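PDB 2HEU: sugar ABC transporter, sugar-binding protein from Streptococcus pneumoniae, which probably binds a sugar outside the cell and delivers it to an ABC transporter for uptake, captured here without its sugar. Local coordinates for residues A[35-40]-A[312-317]; A[72-77]-A[306-311]; A[147-152]-A[217-222]; A[186-191]-A[211-216]. All coordinates share one frame; numbering follows the deposited sequence. Where two conformers were deposited one is given.

Interaction 1 of 4, residues A[35-40]-A[312-317]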
loop_
_atom_site.group_PDB
_atom_site.type_symbol
_atom_site.label_atom_id
_atom_site.label_comp_id
_atom_site.label_asym_id
_atom_site.label_seq_id
_atom_site.Cartn_x
_atom_site.Cartn_y
_atom_site.Cartn_z
ATOM N N GLU A 35 -5.353 -14.889 15.465
ATOM C CA GLU A 35 -5.833 -15.459 16.718
ATOM C C GLU A 35 -4.953 -16.597 17.208
ATOM O O GLU A 35 -4.727 -16.793 18.411
ATOM C CB GLU A 35 -7.290 -15.816 16.556
ATOM C CG GLU A 35 -8.227 -14.630 16.339
ATOM C CD GLU A 35 -9.654 -14.984 15.997
ATOM O OE1 GLU A 35 -10.305 -15.690 16.798
ATOM O OE2 GLU A 35 -10.160 -14.600 14.916
ATOM N N GLU A 36 -4.426 -17.382 16.267
ATOM C CA GLU A 36 -3.435 -18.373 16.555
ATOM C C GLU A 36 -2.207 -17.820 17.249
ATOM O O GLU A 36 -1.836 -18.311 18.296
ATOM C CB GLU A 36 -2.992 -19.097 15.257
ATOM C CG GLU A 36 -4.067 -20.075 14.743
ATOM C CD GLU A 36 -3.759 -20.628 13.334
ATOM O OE1 GLU A 36 -2.785 -20.199 12.671
ATOM O OE2 GLU A 36 -4.541 -21.474 12.877
ATOM N N ILE A 37 -1.601 -16.771 16.671
ATOM C CA ILE A 37 -0.478 -16.066 17.273
ATOM C C ILE A 37 -0.923 -15.555 18.664
ATOM O O ILE A 37 -0.088 -15.584 19.600
ATOM C CB ILE A 37 -0.043 -14.927 16.334
ATOM C CG1 ILE A 37 0.613 -15.506 15.104
ATOM C CG2 ILE A 37 0.878 -13.915 17.111
ATOM C CD1 ILE A 37 0.866 -14.433 13.989
ATOM N N THR A 38 -2.136 -15.055 18.782
ATOM C CA THR A 38 -2.585 -14.617 20.075
ATOM C C THR A 38 -2.657 -15.731 21.065
ATOM O O THR A 38 -2.255 -15.533 22.234
ATOM C CB THR A 38 -3.974 -13.879 19.884
ATOM O OG1 THR A 38 -3.767 -12.662 19.100
ATOM C CG2 THR A 38 -4.579 -13.472 21.227
ATOM N N ARG A 39 -3.093 -16.917 20.699
ATOM C CA ARG A 39 -2.985 -18.064 21.624
ATOM C C ARG A 39 -1.568 -18.427 21.939
ATOM O O ARG A 39 -1.309 -18.797 23.093
ATOM C CB ARG A 39 -3.782 -19.221 21.061
ATOM C CG ARG A 39 -5.279 -19.058 21.191
ATOM C CD ARG A 39 -6.149 -20.248 20.896
ATOM N NE ARG A 39 -6.084 -20.564 19.506
ATOM C CZ ARG A 39 -6.924 -20.028 18.592
ATOM N NH1 ARG A 39 -7.941 -19.207 18.904
ATOM N NH2 ARG A 39 -6.797 -20.377 17.367
ATOM N N ASP A 40 -0.642 -18.308 21.009
ATOM C CA ASP A 40 0.742 -18.498 21.348
ATOM C C ASP A 40 1.210 -17.495 22.425
ATOM O O ASP A 40 1.916 -17.862 23.396
ATOM C CB ASP A 40 1.647 -18.341 20.120
ATOM C CG ASP A 40 1.396 -19.374 19.013
ATOM O OD1 ASP A 40 0.825 -20.453 19.279
ATOM O OD2 ASP A 40 1.828 -19.087 17.876
ATOM N N VAL A 312 2.432 -6.036 21.594
ATOM C CA VAL A 312 3.111 -5.411 20.453
ATOM C C VAL A 312 4.547 -5.994 20.309
ATOM O O VAL A 312 4.974 -6.373 19.208
ATOM C CB VAL A 312 3.131 -3.932 20.587
ATOM C CG1 VAL A 312 3.926 -3.257 19.444
ATOM C CG2 VAL A 312 1.678 -3.359 20.595
ATOM N N GLU A 313 5.273 -6.084 21.439
ATOM C CA GLU A 313 6.633 -6.612 21.386
ATOM C C GLU A 313 6.639 -8.021 20.823
ATOM O O GLU A 313 7.525 -8.371 20.043
ATOM C CB GLU A 313 7.255 -6.554 22.781
ATOM C CG GLU A 313 8.704 -7.005 22.762
ATOM C CD GLU A 313 8.936 -8.450 23.009
ATOM O OE1 GLU A 313 8.303 -9.002 23.949
ATOM O OE2 GLU A 313 9.853 -9.012 22.379
ATOM N N TYR A 314 5.716 -8.859 21.234
ATOM C CA TYR A 314 5.681 -10.206 20.809
ATOM C C TYR A 314 5.635 -10.290 19.269
ATOM O O TYR A 314 6.369 -11.098 18.665
ATOM C CB TYR A 314 4.414 -10.939 21.408
ATOM C CG TYR A 314 4.373 -12.383 21.179
ATOM C CD1 TYR A 314 3.446 -12.989 20.372
ATOM C CD2 TYR A 314 5.256 -13.228 21.834
ATOM C CE1 TYR A 314 3.376 -14.312 20.208
ATOM C CE2 TYR A 314 5.203 -14.613 21.690
ATOM C CZ TYR A 314 4.277 -15.138 20.861
ATOM O OH TYR A 314 4.219 -16.493 20.613
ATOM N N MET A 315 4.801 -9.448 18.648
ATOM C CA MET A 315 4.676 -9.494 17.200
ATOM C C MET A 315 5.921 -9.026 16.479
ATOM O O MET A 315 6.097 -9.346 15.278
ATOM C CB MET A 315 3.436 -8.686 16.798
ATOM C CG MET A 315 2.977 -8.900 15.345
ATOM S SD MET A 315 2.116 -10.441 15.240
ATOM C CE MET A 315 2.853 -10.586 14.378
ATOM N N THR A 316 6.777 -8.224 17.127
ATOM C CA THR A 316 8.045 -7.807 16.528
ATOM C C THR A 316 9.137 -8.906 16.517
ATOM O O THR A 316 10.177 -8.700 15.925
ATOM C CB THR A 316 8.600 -6.551 17.151
ATOM O OG1 THR A 316 9.100 -6.845 18.506
ATOM C CG2 THR A 316 7.702 -5.331 17.200
ATOM N N ARG A 317 8.903 -9.994 17.242
ATOM C CA ARG A 317 9.896 -11.052 17.273
ATOM C C ARG A 317 9.915 -11.778 15.919
ATOM O O ARG A 317 8.852 -12.066 15.373
ATOM C CB ARG A 317 9.536 -12.070 18.354
ATOM C CG ARG A 317 9.580 -11.490 19.734
ATOM C CD ARG A 317 9.152 -12.483 20.758
ATOM N NE ARG A 317 9.095 -11.898 22.061
ATOM C CZ ARG A 317 8.852 -12.564 23.185
ATOM N NH1 ARG A 317 8.628 -13.880 23.093
ATOM N NH2 ARG A 317 8.727 -11.930 24.302
HETATM O O HOH W 1 3.809 -17.149 17.843
#

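Interaction 2 of 4, residues A[72-77]-A[306-311]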
loop_
_atom_site.group_PDB
_atom_site.type_symbol
_atom_site.label_atom_id
_atom_site.label_comp_id
_atom_site.label_asym_id
_atom_site.label_seq_id
_atom_site.Cartn_x
_atom_site.Cartn_y
_atom_site.Cartn_z
ATOM N N PRO A 72 -9.505 1.095 21.931
ATOM C CA PRO A 72 -8.975 -0.222 22.200
ATOM C C PRO A 72 -7.540 -0.161 22.700
ATOM O O PRO A 72 -6.764 0.734 22.359
ATOM C CB PRO A 72 -9.044 -0.890 20.858
ATOM C CG PRO A 72 -10.078 -0.145 20.110
ATOM C CD PRO A 72 -9.968 1.256 20.541
ATOM N N ASP A 73 -7.092 -1.161 23.511
ATOM C CA ASP A 73 -5.724 -1.130 24.068
ATOM C C ASP A 73 -4.700 -1.145 22.952
ATOM O O ASP A 73 -3.729 -0.400 23.053
ATOM C CB ASP A 73 -5.520 -2.303 24.995
ATOM C CG ASP A 73 -6.588 -2.316 26.094
ATOM O OD1 ASP A 73 -6.484 -1.604 27.049
ATOM O OD2 ASP A 73 -7.590 -3.047 25.915
ATOM N N VAL A 74 -4.861 -2.018 21.984
ATOM C CA VAL A 74 -3.964 -2.110 20.843
ATOM C C VAL A 74 -4.832 -1.984 19.621
ATOM O O VAL A 74 -5.833 -2.669 19.494
ATOM C CB VAL A 74 -3.184 -3.427 20.827
ATOM C CG1 VAL A 74 -2.204 -3.441 19.631
ATOM C CG2 VAL A 74 -2.350 -3.602 22.136
ATOM N N VAL A 75 -4.449 -1.066 18.711
ATOM C CA VAL A 75 -5.257 -0.746 17.543
ATOM C C VAL A 75 -4.487 -0.966 16.280
ATOM O O VAL A 75 -3.412 -0.413 16.092
ATOM C CB VAL A 75 -5.680 0.760 17.608
ATOM C CG1 VAL A 75 -6.560 1.123 16.423
ATOM C CG2 VAL A 75 -6.442 1.035 18.923
ATOM N N ASN A 76 -5.082 -1.741 15.374
ATOM C CA ASN A 76 -4.570 -1.786 13.969
ATOM C C ASN A 76 -5.137 -0.501 13.313
ATOM O O ASN A 76 -6.344 -0.412 13.104
ATOM C CB ASN A 76 -5.046 -3.050 13.309
ATOM C CG ASN A 76 -4.659 -3.230 11.863
ATOM O OD1 ASN A 76 -3.698 -2.527 11.332
ATOM N ND2 ASN A 76 -5.294 -4.089 11.238
ATOM N N ILE A 77 -4.265 0.431 12.992
ATOM C CA ILE A 77 -4.631 1.699 12.348
ATOM C C ILE A 77 -3.608 1.929 11.272
ATOM O O ILE A 77 -2.404 1.715 11.486
ATOM C CB ILE A 77 -4.710 2.838 13.403
ATOM C CG1 ILE A 77 -5.144 4.127 12.697
ATOM C CG2 ILE A 77 -3.436 3.013 14.183
ATOM C CD1 ILE A 77 -5.410 5.297 13.721
ATOM N N LYS A 306 1.538 -2.447 30.404
ATOM C CA LYS A 306 2.594 -3.434 30.267
ATOM C C LYS A 306 2.127 -4.565 29.366
ATOM O O LYS A 306 2.884 -5.068 28.518
ATOM C CB LYS A 306 2.992 -3.999 31.643
ATOM C CG LYS A 306 3.728 -2.931 32.527
ATOM C CD LYS A 306 4.349 -3.454 33.800
ATOM C CE LYS A 306 3.503 -4.023 34.725
ATOM N NZ LYS A 306 2.287 -3.288 35.023
ATOM N N GLU A 307 0.907 -4.992 29.518
ATOM C CA GLU A 307 0.348 -6.075 28.744
ATOM C C GLU A 307 0.171 -5.678 27.283
ATOM O O GLU A 307 0.466 -6.456 26.369
ATOM C CB GLU A 307 -0.953 -6.560 29.334
ATOM C CG GLU A 307 -0.800 -7.230 30.730
ATOM C CD GLU A 307 -0.598 -6.317 31.910
ATOM O OE1 GLU A 307 -0.800 -5.095 31.795
ATOM O OE2 GLU A 307 -0.415 -6.863 32.947
ATOM N N ALA A 308 -0.277 -4.465 27.051
ATOM C CA ALA A 308 -0.434 -3.939 25.679
ATOM C C ALA A 308 0.957 -3.926 24.975
ATOM O O ALA A 308 1.085 -4.318 23.843
ATOM C CB ALA A 308 -1.112 -2.578 25.707
ATOM N N ASN A 309 1.939 -3.357 25.647
ATOM C CA ASN A 309 3.259 -3.307 25.102
ATOM C C ASN A 309 3.837 -4.707 24.879
ATOM O O ASN A 309 4.519 -4.954 23.903
ATOM C CB ASN A 309 4.224 -2.456 25.953
ATOM C CG ASN A 309 4.058 -0.987 25.650
ATOM O OD1 ASN A 309 3.274 -0.267 26.355
ATOM N ND2 ASN A 309 4.700 -0.486 24.663
ATOM N N ALA A 310 3.545 -5.647 25.776
ATOM C CA ALA A 310 4.040 -7.009 25.594
ATOM C C ALA A 310 3.404 -7.599 24.350
ATOM O O ALA A 310 4.106 -8.400 23.672
ATOM C CB ALA A 310 3.695 -7.873 26.841
ATOM N N PHE A 311 2.159 -7.334 24.098
ATOM C CA PHE A 311 1.564 -7.898 22.877
ATOM C C PHE A 311 2.213 -7.356 21.597
ATOM O O PHE A 311 2.498 -8.103 20.658
ATOM C CB PHE A 311 0.018 -7.656 22.916
ATOM C CG PHE A 311 -0.753 -8.302 21.808
ATOM C CD1 PHE A 311 -0.822 -9.656 21.742
ATOM C CD2 PHE A 311 -1.367 -7.561 20.849
ATOM C CE1 PHE A 311 -1.584 -10.286 20.794
ATOM C CE2 PHE A 311 -2.070 -8.221 19.857
ATOM C CZ PHE A 311 -2.197 -9.573 19.823
#

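Interaction 3 of 4, residues A[147-152]-A[217-222]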
loop_
_atom_site.group_PDB
_atom_site.type_symbol
_atom_site.label_atom_id
_atom_site.label_comp_id
_atom_site.label_asym_id
_atom_site.label_seq_id
_atom_site.Cartn_x
_atom_site.Cartn_y
_atom_site.Cartn_z
ATOM N N GLU A 147 13.045 -1.220 -18.004
ATOM C CA GLU A 147 13.835 -0.451 -16.939
ATOM C C GLU A 147 13.905 0.947 -17.142
ATOM O O GLU A 147 14.523 1.637 -16.376
ATOM C CB GLU A 147 15.235 -0.672 -16.705
ATOM C CG GLU A 147 15.598 -1.325 -17.650
ATOM C CD GLU A 147 15.962 -2.575 -17.103
ATOM O OE1 GLU A 147 17.241 -2.818 -17.132
ATOM O OE2 GLU A 147 15.324 -2.948 -16.107
ATOM N N THR A 148 13.155 1.489 -18.101
ATOM C CA THR A 148 12.975 2.907 -18.299
ATOM C C THR A 148 11.524 3.144 -18.865
ATOM O O THR A 148 10.923 2.256 -19.412
ATOM C CB THR A 148 13.937 3.521 -19.320
ATOM O OG1 THR A 148 13.691 2.962 -20.575
ATOM C CG2 THR A 148 15.410 3.297 -18.940
ATOM N N TRP A 149 11.071 4.376 -18.762
ATOM C CA TRP A 149 9.825 4.778 -19.388
ATOM C C TRP A 149 9.860 4.362 -20.857
ATOM O O TRP A 149 8.847 3.823 -21.385
ATOM C CB TRP A 149 9.567 6.242 -19.321
ATOM C CG TRP A 149 9.409 6.859 -17.951
ATOM C CD1 TRP A 149 9.022 6.262 -16.768
ATOM C CD2 TRP A 149 9.641 8.224 -17.633
ATOM N NE1 TRP A 149 8.963 7.183 -15.767
ATOM C CE2 TRP A 149 9.304 8.415 -16.278
ATOM C CE3 TRP A 149 10.007 9.369 -18.385
ATOM C CZ2 TRP A 149 9.402 9.637 -15.644
ATOM C CZ3 TRP A 149 10.099 10.623 -17.752
ATOM C CH2 TRP A 149 9.781 10.730 -16.424
ATOM N N ASP A 150 10.957 4.664 -21.558
ATOM C CA ASP A 150 10.970 4.399 -23.001
ATOM C C ASP A 150 10.921 2.901 -23.240
ATOM O O ASP A 150 10.281 2.470 -24.222
ATOM C CB ASP A 150 12.247 5.031 -23.584
ATOM C CG ASP A 150 12.162 6.519 -23.761
ATOM O OD1 ASP A 150 11.201 7.155 -23.403
ATOM O OD2 ASP A 150 13.193 7.023 -24.276
ATOM N N GLU A 151 11.590 2.103 -22.445
ATOM C CA GLU A 151 11.495 0.647 -22.637
ATOM C C GLU A 151 10.097 0.167 -22.345
ATOM O O GLU A 151 9.615 -0.792 -22.973
ATOM C CB GLU A 151 12.438 -0.118 -21.768
ATOM C CG GLU A 151 13.906 -0.024 -22.156
ATOM C CD GLU A 151 14.791 -0.936 -21.423
ATOM O OE1 GLU A 151 14.434 -1.565 -20.474
ATOM O OE2 GLU A 151 15.994 -1.115 -21.819
ATOM N N PHE A 152 9.368 0.782 -21.436
ATOM C CA PHE A 152 7.977 0.338 -21.119
ATOM C C PHE A 152 7.054 0.625 -22.317
ATOM O O PHE A 152 6.269 -0.218 -22.707
ATOM C CB PHE A 152 7.574 1.032 -19.831
ATOM C CG PHE A 152 6.328 0.424 -19.139
ATOM C CD1 PHE A 152 5.684 -0.718 -19.524
ATOM C CD2 PHE A 152 5.874 1.123 -18.022
ATOM C CE1 PHE A 152 4.600 -1.193 -18.779
ATOM C CE2 PHE A 152 4.799 0.644 -17.298
ATOM C CZ PHE A 152 4.167 -0.523 -17.680
ATOM N N ASP A 217 4.544 13.211 -16.692
ATOM C CA ASP A 217 3.402 12.438 -16.164
ATOM C C ASP A 217 2.508 11.956 -17.315
ATOM O O ASP A 217 2.066 10.812 -17.302
ATOM C CB ASP A 217 2.600 13.325 -15.216
ATOM C CG ASP A 217 1.339 12.648 -14.750
ATOM O OD1 ASP A 217 1.577 11.675 -13.914
ATOM O OD2 ASP A 217 0.234 12.963 -15.152
ATOM N N ILE A 218 2.215 12.818 -18.292
ATOM C CA ILE A 218 1.407 12.451 -19.416
ATOM C C ILE A 218 2.068 11.374 -20.230
ATOM O O ILE A 218 1.416 10.447 -20.694
ATOM C CB ILE A 218 1.077 13.726 -20.210
ATOM C CG1 ILE A 218 0.077 14.579 -19.414
ATOM C CG2 ILE A 218 0.558 13.366 -21.607
ATOM C CD1 ILE A 218 -0.084 15.999 -19.911
ATOM N N LYS A 219 3.394 11.453 -20.428
ATOM C CA LYS A 219 4.128 10.411 -21.122
ATOM C C LYS A 219 3.907 9.057 -20.439
ATOM O O LYS A 219 3.602 8.042 -21.097
ATOM C CB LYS A 219 5.606 10.744 -21.169
ATOM C CG LYS A 219 6.502 9.702 -21.764
ATOM C CD LYS A 219 7.959 10.092 -21.671
ATOM C CE LYS A 219 8.966 9.065 -22.098
ATOM N NZ LYS A 219 8.902 8.757 -23.515
ATOM N N VAL A 220 4.043 9.007 -19.137
ATOM C CA VAL A 220 3.873 7.731 -18.402
ATOM C C VAL A 220 2.411 7.257 -18.505
ATOM O O VAL A 220 2.127 6.075 -18.757
ATOM C CB VAL A 220 4.374 7.842 -16.987
ATOM C CG1 VAL A 220 4.152 6.516 -16.243
ATOM C CG2 VAL A 220 5.848 8.206 -16.951
ATOM N N MET A 221 1.445 8.165 -18.311
ATOM C CA MET A 221 0.041 7.806 -18.473
ATOM C C MET A 221 -0.257 7.324 -19.875
ATOM O O MET A 221 -1.102 6.410 -20.059
ATOM C CB MET A 221 -0.871 8.980 -18.111
ATOM C CG MET A 221 -0.955 9.294 -16.639
ATOM S SD MET A 221 -1.440 7.920 -15.581
ATOM C CE MET A 221 -2.936 7.353 -16.415
ATOM N N ASP A 222 0.398 7.900 -20.891
ATOM C CA ASP A 222 0.145 7.534 -22.252
ATOM C C ASP A 222 0.575 6.143 -22.611
ATOM O O ASP A 222 0.129 5.596 -23.615
ATOM C CB ASP A 222 0.747 8.566 -23.243
ATOM C CG ASP A 222 -0.106 9.769 -23.427
ATOM O OD1 ASP A 222 -1.303 9.759 -23.087
ATOM O OD2 ASP A 222 0.404 10.780 -23.994
#

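Interaction 4 of 4, residues A[186-191]-A[211-216]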
loop_
_atom_site.group_PDB
_atom_site.type_symbol
_atom_site.label_atom_id
_atom_site.label_comp_id
_atom_site.label_asym_id
_atom_site.label_seq_id
_atom_site.Cartn_x
_atom_site.Cartn_y
_atom_site.Cartn_z
ATOM N N ALA A 186 5.923 10.503 -9.121
ATOM C CA ALA A 186 7.133 10.341 -8.311
ATOM C C ALA A 186 8.351 10.149 -9.169
ATOM O O ALA A 186 9.387 10.751 -8.929
ATOM C CB ALA A 186 6.905 9.163 -7.336
ATOM N N THR A 187 8.246 9.303 -10.190
ATOM C CA THR A 187 9.419 9.126 -11.089
ATOM C C THR A 187 9.703 10.396 -11.851
ATOM O O THR A 187 10.856 10.714 -12.148
ATOM C CB THR A 187 9.273 7.898 -11.999
ATOM O OG1 THR A 187 8.161 8.033 -12.881
ATOM C CG2 THR A 187 9.234 6.582 -11.233
ATOM N N ALA A 188 8.686 11.133 -12.239
ATOM C CA ALA A 188 8.905 12.389 -12.977
ATOM C C ALA A 188 9.611 13.476 -12.149
ATOM O O ALA A 188 10.330 14.314 -12.688
ATOM C CB ALA A 188 7.597 12.939 -13.492
ATOM N N THR A 189 9.372 13.466 -10.846
ATOM C CA THR A 189 9.867 14.513 -9.944
ATOM C C THR A 189 11.065 14.151 -9.080
ATOM O O THR A 189 11.691 15.032 -8.492
ATOM C CB THR A 189 8.738 14.995 -9.036
ATOM O OG1 THR A 189 8.331 13.934 -8.181
ATOM C CG2 THR A 189 7.569 15.594 -9.761
ATOM N N GLY A 190 11.337 12.886 -8.966
ATOM C CA GLY A 190 12.471 12.355 -8.180
ATOM C C GLY A 190 12.088 11.686 -6.906
ATOM O O GLY A 190 13.042 11.257 -6.203
ATOM N N GLY A 191 10.841 11.638 -6.490
ATOM C CA GLY A 191 10.463 10.957 -5.302
ATOM C C GLY A 191 9.125 11.410 -4.791
ATOM O O GLY A 191 8.420 12.184 -5.416
ATOM N N ASP A 211 4.207 22.439 -18.046
ATOM C CA ASP A 211 5.284 22.108 -17.137
ATOM C C ASP A 211 5.983 20.850 -17.587
ATOM O O ASP A 211 5.298 19.809 -17.888
ATOM C CB ASP A 211 4.684 21.824 -15.752
ATOM C CG ASP A 211 4.151 23.007 -15.051
ATOM O OD1 ASP A 211 4.575 24.202 -15.305
ATOM O OD2 ASP A 211 3.359 22.807 -14.095
ATOM N N PRO A 212 7.312 20.773 -17.550
ATOM C CA PRO A 212 8.022 19.514 -17.823
ATOM C C PRO A 212 7.529 18.334 -17.035
ATOM O O PRO A 212 7.456 17.205 -17.542
ATOM C CB PRO A 212 9.454 19.879 -17.553
ATOM C CG PRO A 212 9.536 21.323 -17.953
ATOM C CD PRO A 212 8.268 21.886 -17.451
ATOM N N ILE A 213 7.199 18.548 -15.764
ATOM C CA ILE A 213 6.740 17.454 -14.906
ATOM C C ILE A 213 5.422 16.910 -15.437
ATOM O O ILE A 213 5.191 15.696 -15.457
ATOM C CB ILE A 213 6.632 17.870 -13.417
ATOM C CG1 ILE A 213 8.035 18.066 -12.851
ATOM C CG2 ILE A 213 5.832 16.892 -12.624
ATOM C CD1 ILE A 213 8.117 18.894 -11.573
ATOM N N MET A 214 4.517 17.799 -15.829
ATOM C CA MET A 214 3.222 17.378 -16.373
ATOM C C MET A 214 3.441 16.655 -17.667
ATOM O O MET A 214 2.790 15.622 -17.928
ATOM C CB MET A 214 2.328 18.581 -16.554
ATOM C CG MET A 214 0.968 18.407 -16.450
ATOM S SD MET A 214 0.317 17.517 -15.010
ATOM C CE MET A 214 -0.522 16.250 -15.910
ATOM N N LYS A 215 4.355 17.098 -18.564
ATOM C CA LYS A 215 4.641 16.416 -19.788
ATOM C C LYS A 215 5.103 14.991 -19.510
ATOM O O LYS A 215 4.717 14.029 -20.194
ATOM C CB LYS A 215 5.689 17.169 -20.609
ATOM C CG LYS A 215 5.155 18.475 -21.183
ATOM C CD LYS A 215 6.312 19.236 -21.910
ATOM C CE LYS A 215 5.844 20.584 -22.459
ATOM N NZ LYS A 215 4.890 20.440 -23.494
ATOM N N ASP A 216 5.971 14.836 -18.516
ATOM C CA ASP A 216 6.473 13.495 -18.167
ATOM C C ASP A 216 5.360 12.629 -17.572
ATOM O O ASP A 216 5.271 11.447 -17.880
ATOM C CB ASP A 216 7.649 13.584 -17.223
ATOM C CG ASP A 216 8.996 13.982 -17.919
ATOM O OD1 ASP A 216 9.078 13.869 -19.141
ATOM O OD2 ASP A 216 9.937 14.318 -17.201
HETATM O O HOH W 2 9.820 15.814 -14.927
#

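Interaction 1 of 4, residues A[35-40]-A[312-317]
The ring of Y314 reaches helix 31-44 at a slant, with CE1 3.7 Å from the backbone oxygen I37 O. On the side of its own segment, Y314 CD2 lies over one face of the R317 guanidinium, 3.6 Å above the plane and displaced toward the rim, while E313 CD sits in that plane at the edge. The setting is the class II periplasmic binding protein fold: helices 31-44 and 305-315 pack against the same mixed sheet, T38 on V50 and V52, V312 on W296 and I298. Apolar contact between the helices is modest. I37 CG2, anti to the backbone N, lies 4.0 Å from Y314 CE1 and 4.1 Å from M315 SD; V320 of helix 318-328 also touches I37 and Y314. At the polar end, Y314 OH comes within 3.2 Å of D40 CB without bonding D40 directly. One water joins them instead, donating to D40 OD2 and lying 2.9 Å from Y314 OH. The same D40 OD2 has a salt bridge to K323, so water and lysine share one oxygen. R317 holds E313 side-on with two nitrogens, one for each carboxylate oxygen. Its NE-H bond to E313 OE2, 3.0 Å long and nearly straight at 171°, arrives 35° above the carboxylate plane.

Interaction 2 of 4, residues A[72-77]-A[306-311]
V74 CG2 is the point at which strand 74-76 presses on helix 305-315, lying 3.9 Å from A308 CB and equally near the carbonyl oxygen A308 O. The tight part of this contact is therefore built round a single methyl. With chi1 at -177°, CG1 stands anti to the backbone N and CG2 anti to the carbonyl carbon, which turns CG2 to the helix surface. One turn further on, F311 CD2 approaches the same V74 CG2 obliquely at 4.3 Å, so A308 and F311 both bear on it. The phenyl ring also has aromatic neighbours: W296 of the adjoining strand meets it with nearly parallel planes, and F41 of helix 31-44 meets it edge-to-face. V74 and A308 are both buried, and no hydrogen bond crosses between the two segments.

Toward D73 the fit slackens. Its CB stays 4.5 Å from A308 CB and its backbone oxygen 4.3 Å from the same methyl, although this is where the backbones come nearest, with CA atoms of D73 and A308 6.2 Å apart. This side is partly exposed, and the D73 carboxylate bonds outside the two segments, through OD1 to T302 OG1 and through OD2 to E22 N. Backbone bonds from V74 to strand 19-24 and from V75 to S297 fix the strand in the mixed sheet. A helix laid by small and aromatic residues on a central strand is the alpha/beta layering of a periplasmic binding protein lobe, here with the class II strand order.

Interaction 3 of 4, residues A[147-152]-A[217-222]
W149 and V220 form the apolar half of this meeting between helices 149-161 and 212-222. It is a CH-pi contact: V220 CG2 stands 3.5 Å from the centroid of the five-membered ring and 13° off its normal, so the methyl lies over the face of the indole. The ring nitrogen W149 NE1 is also 3.5 Å from that methyl, yet its hydrogen bond runs to T187 OG1 on helix 178-189. The aliphatic chain of K219 crosses the indole at a slant, CE reaching W149 CE3 at 3.9 Å.

The ionic half grows from the same lysine. Extended as far as CE and bent only at chi4 (66°), K219 turns NZ to D150 OD1, a salt-bridged hydrogen bond of 2.8 Å that meets the oxygen nearly along its C-O axis. E153 makes a second salt bridge with the same ammonium group.

One capping bond starts helix 149-161: T148 OG1 accepts from E151 N at 2.9 Å. Separately, the E151 side chain accepts from E147 N, just before the cap.

Chemically, the contact joins an apolar and an ionic part. The indole face is shut against valine in the interior, whereas toward solvent the carboxylates of D150 and E153 both pair with one lysine, an arrangement that would probably stabilise its positive charge.

Interaction 4 of 4, residues A[186-191]-A[211-216]
I213 meets T189 through nearly its whole side chain. At CB it forks. CG2, anti to the backbone N, makes the closest touch, 3.6 Å from T189 CG2, and comes within 4.4 Å of A188 CB. On the other branch CG1 passes 4.0 Å from T189 CG2, and the terminal CD1 ends 3.8 Å from it. One threonine methyl thus fits against three carbons of isoleucine, the two side chains crossing at about a right angle. T189 offers that methyl because its hydroxyl turns back (chi1 65°) to hydrogen-bond F185 O in its own helix. One turn along helix 212-222, D216 CB closes on A188 CB at 3.8 Å. Its carboxylate then links the helices through a water, which donates both to D216 OD2 and to A188 O, each at 2.7 Å. That carbonyl lies in the last turn of helix 178-189, which G190 ends with a positive phi of 107°. The whole is a surface helix-helix contact, in which a glycine-terminated helix end packs by small residues on the first turns of helix 212-222, within the helical part of one lobe of a solute-binding protein.

How the interactions relate
From the N terminus, helix 31-44 comes first, and interaction 1 closes the longest loop when the chain returns in helix 305-315. Strand 74-76 follows; interaction 2 closes a shorter loop on the same returning helix. Within that lies interaction 3, from helix 149-161 to helix 212-222, and within it interaction 4, from helix 178-189 to the start of helix 212-222. All four nest and none cross. Interaction 1 joins helix 31-44 to helix 305-315, and interaction 2, touching it, ties that second helix to the mixed sheet. Interactions 3 and 4 also touch, joining three helices on the opposite side of the chain's centre, with contact centres about 41 to 44 Å from those of the first pair.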